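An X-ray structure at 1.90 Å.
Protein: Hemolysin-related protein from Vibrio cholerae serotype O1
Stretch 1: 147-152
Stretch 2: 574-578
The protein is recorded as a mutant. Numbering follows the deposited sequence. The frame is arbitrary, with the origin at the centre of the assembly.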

ATOM      1  N   GLY A 147       4.795 -22.219   0.068  1.00 17.19           N
ATOM      2  CA  GLY A 147       3.897 -21.158  -0.341  1.00 15.91           C
ATOM      3  C   GLY A 147       4.626 -19.838  -0.393  1.00 16.12           C
ATOM      4  O   GLY A 147       5.856 -19.792  -0.476  1.00 17.94           O
ATOM      5  N   ASP A 148       3.860 -18.757  -0.342  1.00 17.11           N
ATOM      6  CA  ASP A 148       4.466 -17.439  -0.322  1.00 18.40           C
ATOM      7  C   ASP A 148       5.223 -17.229   0.982  1.00 19.10           C
ATOM      8  O   ASP A 148       4.915 -17.830   2.019  1.00 18.57           O
ATOM      9  N   ILE A 149       6.245 -16.383   0.912  1.00 15.52           N
ATOM     10  CA  ILE A 149       7.007 -15.962   2.078  1.00 17.11           C
ATOM     11  C   ILE A 149       6.997 -14.443   2.114  1.00 18.26           C
ATOM     12  O   ILE A 149       7.285 -13.792   1.103  1.00 18.13           O
ATOM     13  N   ALA A 150       6.650 -13.882   3.270  1.00 15.93           N
ATOM     14  CA  ALA A 150       6.717 -12.449   3.499  1.00 18.56           C
ATOM     15  C   ALA A 150       7.634 -12.186   4.688  1.00 19.39           C
ATOM     16  O   ALA A 150       7.764 -13.025   5.588  1.00 20.18           O
ATOM     17  N   LEU A 151       8.275 -11.022   4.680  1.00 14.54           N
ATOM     18  CA  LEU A 151       9.278 -10.659   5.676  1.00 17.81           C
ATOM     19  C   LEU A 151       8.866  -9.366   6.362  1.00 20.35           C
ATOM     20  O   LEU A 151       8.661  -8.346   5.694  1.00 20.79           O
ATOM     21  N   ALA A 152       8.777  -9.398   7.691  1.00 19.68           N
ATOM     22  CA  ALA A 152       8.396  -8.209   8.444  1.00 20.10           C
ATOM     23  C   ALA A 152       8.820  -8.364   9.893  1.00 20.29           C
ATOM     24  O   ALA A 152       8.937  -9.481  10.406  1.00 19.02           O
ATOM     25  N   ASN A 574      10.884  -6.841  -3.264  1.00 16.45           N
ATOM     26  CA  ASN A 574      11.633  -7.864  -2.555  1.00 17.50           C
ATOM     27  C   ASN A 574      10.803  -9.087  -2.190  1.00 17.29           C
ATOM     28  O   ASN A 574      11.373 -10.077  -1.716  1.00 16.19           O
ATOM     29  N   GLN A 575       9.490  -9.051  -2.400  1.00 15.34           N
ATOM     30  CA  GLN A 575       8.631 -10.175  -2.064  1.00 16.51           C
ATOM     31  C   GLN A 575       7.360 -10.069  -2.892  1.00 16.06           C
ATOM     32  O   GLN A 575       7.057  -9.029  -3.476  1.00 16.17           O
ATOM     33  N   TYR A 576       6.617 -11.170  -2.934  1.00 14.60           N
ATOM     34  CA  TYR A 576       5.400 -11.217  -3.737  1.00 13.76           C
ATOM     35  C   TYR A 576       4.337 -10.271  -3.194  1.00 16.88           C
ATOM     36  O   TYR A 576       3.578  -9.668  -3.964  1.00 15.94           O
ATOM     37  N   ALA A 577       4.258 -10.142  -1.870  1.00 16.59           N
ATOM     38  CA  ALA A 577       3.307  -9.240  -1.214  1.00 19.75           C
ATOM     39  C   ALA A 577       3.948  -7.871  -0.973  1.00 19.16           C
ATOM     40  O   ALA A 577       4.028  -7.364   0.146  1.00 20.31           O
ATOM     41  N   PHE A 578       4.393  -7.264  -2.069  1.00 18.16           N
ATOM     42  CA  PHE A 578       5.124  -6.008  -2.002  1.00 17.82           C
ATOM     43  C   PHE A 578       4.167  -4.828  -1.875  1.00 17.21           C
ATOM     44  O   PHE A 578       3.194  -4.725  -2.628  1.00 17.77           O
TER

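Where two segments distant in sequence meet without forming a sheet, a few polar side chains and ordered waters often do the work that backbone pairing does elsewhere. The contact between residues 147-152 and 574-578 of this hemolysin-related protein, which buries 260 Å² in all, illustrates the principle.

Gly147 stays out of reach, and the contact opens with Asp148, whose CA-to-CB bond points toward the other stretch. In the t rotamer its carboxylate meets Tyr576 and Ala577: Asp148 OD1 lies 3.5 Å from Tyr576 CB, and Asp148 OD2 lies 4.2 Å from Ala577 CB. The Tyr576 side chain, also t, sets out toward the other stretch, but its end leads away, and its hydroxyl is satisfied elsewhere in the structure. No direct hydrogen bond joins the carboxylate to the opposing backbone; waters carry the link instead. Water 1 accepts from Tyr576 N (2.9 Å) and can donate to Asp148 OD1 (3.0 Å), while water 2 accepts from Ala577 N (2.9 Å) and can donate to Asp148 OD2 and Ile149 O, each 2.8 Å from its oxygen.

Ile149 (m,t) starts sideways and its end leads away; its contact comes from the backbone, with Ile149 O 4.1 Å from Gln575 CB. Ala150, where the strand begins, offers little bulk: Ala150 CA lies 3.4 Å from Gln575 OE1, and Ala150 CB 3.9 Å from the same oxygen.

At Leu151 (m,t) the direct polar contact appears. Gln575, with chi1 p and chi2 t, points toward stretch 1 and extends its amide so that Gln575 OE1 accepts from Leu151 N at 2.8 Å; a side-chain oxygen thus serves as the acceptor for this strand amide. Leu151 itself points sideways, with Leu151 CB 3.9 Å from Gln575 OE1. Gln575 NE2 donates to Ala577 O (3.0 Å), steadying the amide within its own stretch, and to water 3 (3.0 Å), which donates to Leu151 O (2.9 Å). Water 4 accepts from Asn574 ND2 (3.1 Å) and can donate to Leu151 O (2.8 Å). Ala152 lies beyond the contact.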

ATOM      1  CB  ASP A 148       3.399 -16.357  -0.494  1.00 23.49           C
ATOM      2  CG  ASP A 148       3.993 -14.964  -0.702  1.00 28.78           C
ATOM      3  OD1 ASP A 148       5.168 -14.869  -1.122  1.00 26.75           O
ATOM      4  OD2 ASP A 148       3.281 -13.963  -0.446  1.00 26.10           O
ATOM      5  CB  ILE A 149       8.449 -16.499   2.038  1.00 18.88           C
ATOM      6  CG1 ILE A 149       8.432 -18.030   2.102  1.00 21.82           C
ATOM      7  CG2 ILE A 149       9.261 -15.916   3.176  1.00 17.81           C
ATOM      8  CD1 ILE A 149       9.784 -18.675   1.924  1.00 26.08           C
ATOM      9  CB  ALA A 150       5.334 -11.853   3.751  1.00 20.19           C
ATOM     10  CB  LEU A 151      10.647 -10.488   5.021  1.00 18.06           C
ATOM     11  CG  LEU A 151      11.099 -11.657   4.145  1.00 18.12           C
ATOM     12  CD1 LEU A 151      12.364 -11.291   3.393  1.00 20.01           C
ATOM     13  CD2 LEU A 151      11.312 -12.901   4.986  1.00 18.76           C
ATOM     14  CB  ALA A 152       6.885  -7.955   8.372  1.00 22.15           C
ATOM     15  CB  ASN A 574      12.239  -7.268  -1.285  1.00 17.62           C
ATOM     16  CG  ASN A 574      11.192  -6.958  -0.253  1.00 18.74           C
ATOM     17  OD1 ASN A 574      10.292  -6.151  -0.495  1.00 17.96           O
ATOM     18  ND2 ASN A 574      11.279  -7.613   0.889  1.00 17.76           N
ATOM     19  CB  GLN A 575       8.320 -10.216  -0.559  1.00 14.79           C
ATOM     20  CG  GLN A 575       7.541  -9.023  -0.036  1.00 14.90           C
ATOM     21  CD  GLN A 575       7.338  -9.050   1.469  1.00 17.95           C
ATOM     22  OE1 GLN A 575       8.145  -9.618   2.213  1.00 18.77           O
ATOM     23  NE2 GLN A 575       6.271  -8.415   1.925  1.00 20.44           N
ATOM     24  CB  TYR A 576       4.885 -12.654  -3.775  1.00 13.76           C
ATOM     25  CG  TYR A 576       3.712 -12.875  -4.681  1.00 14.12           C
ATOM     26  CD1 TYR A 576       2.419 -12.725  -4.206  1.00 17.33           C
ATOM     27  CD2 TYR A 576       3.890 -13.256  -6.005  1.00 14.80           C
ATOM     28  CE1 TYR A 576       1.332 -12.935  -5.024  1.00 17.53           C
ATOM     29  CE2 TYR A 576       2.798 -13.471  -6.840  1.00 17.22           C
ATOM     30  CZ  TYR A 576       1.529 -13.309  -6.335  1.00 16.78           C
ATOM     31  OH  TYR A 576       0.438 -13.510  -7.138  1.00 15.41           O
ATOM     32  CB  ALA A 577       2.816  -9.856   0.092  1.00 18.58           C
ATOM     33  CB  PHE A 578       5.993  -5.830  -3.246  1.00 17.91           C
ATOM     34  CG  PHE A 578       6.692  -4.511  -3.285  1.00 16.74           C
ATOM     35  CD1 PHE A 578       7.838  -4.304  -2.542  1.00 18.98           C
ATOM     36  CD2 PHE A 578       6.180  -3.460  -4.026  1.00 19.34           C
ATOM     37  CE1 PHE A 578       8.475  -3.081  -2.562  1.00 20.47           C
ATOM     38  CE2 PHE A 578       6.814  -2.232  -4.045  1.00 21.05           C
ATOM     39  CZ  PHE A 578       7.953  -2.042  -3.316  1.00 21.51           C
TER
HETATM   40  O   HOH W   1       7.745 -13.567  -1.879  1.00 15.08           O
HETATM   41  O   HOH W   2       5.273 -12.092   0.093  1.00 16.85           O
HETATM   42  O   HOH W   3       5.900  -7.910   4.819  1.00 16.14           O
HETATM   43  O   HOH W   4       9.733  -6.936   3.466  1.00 18.81           O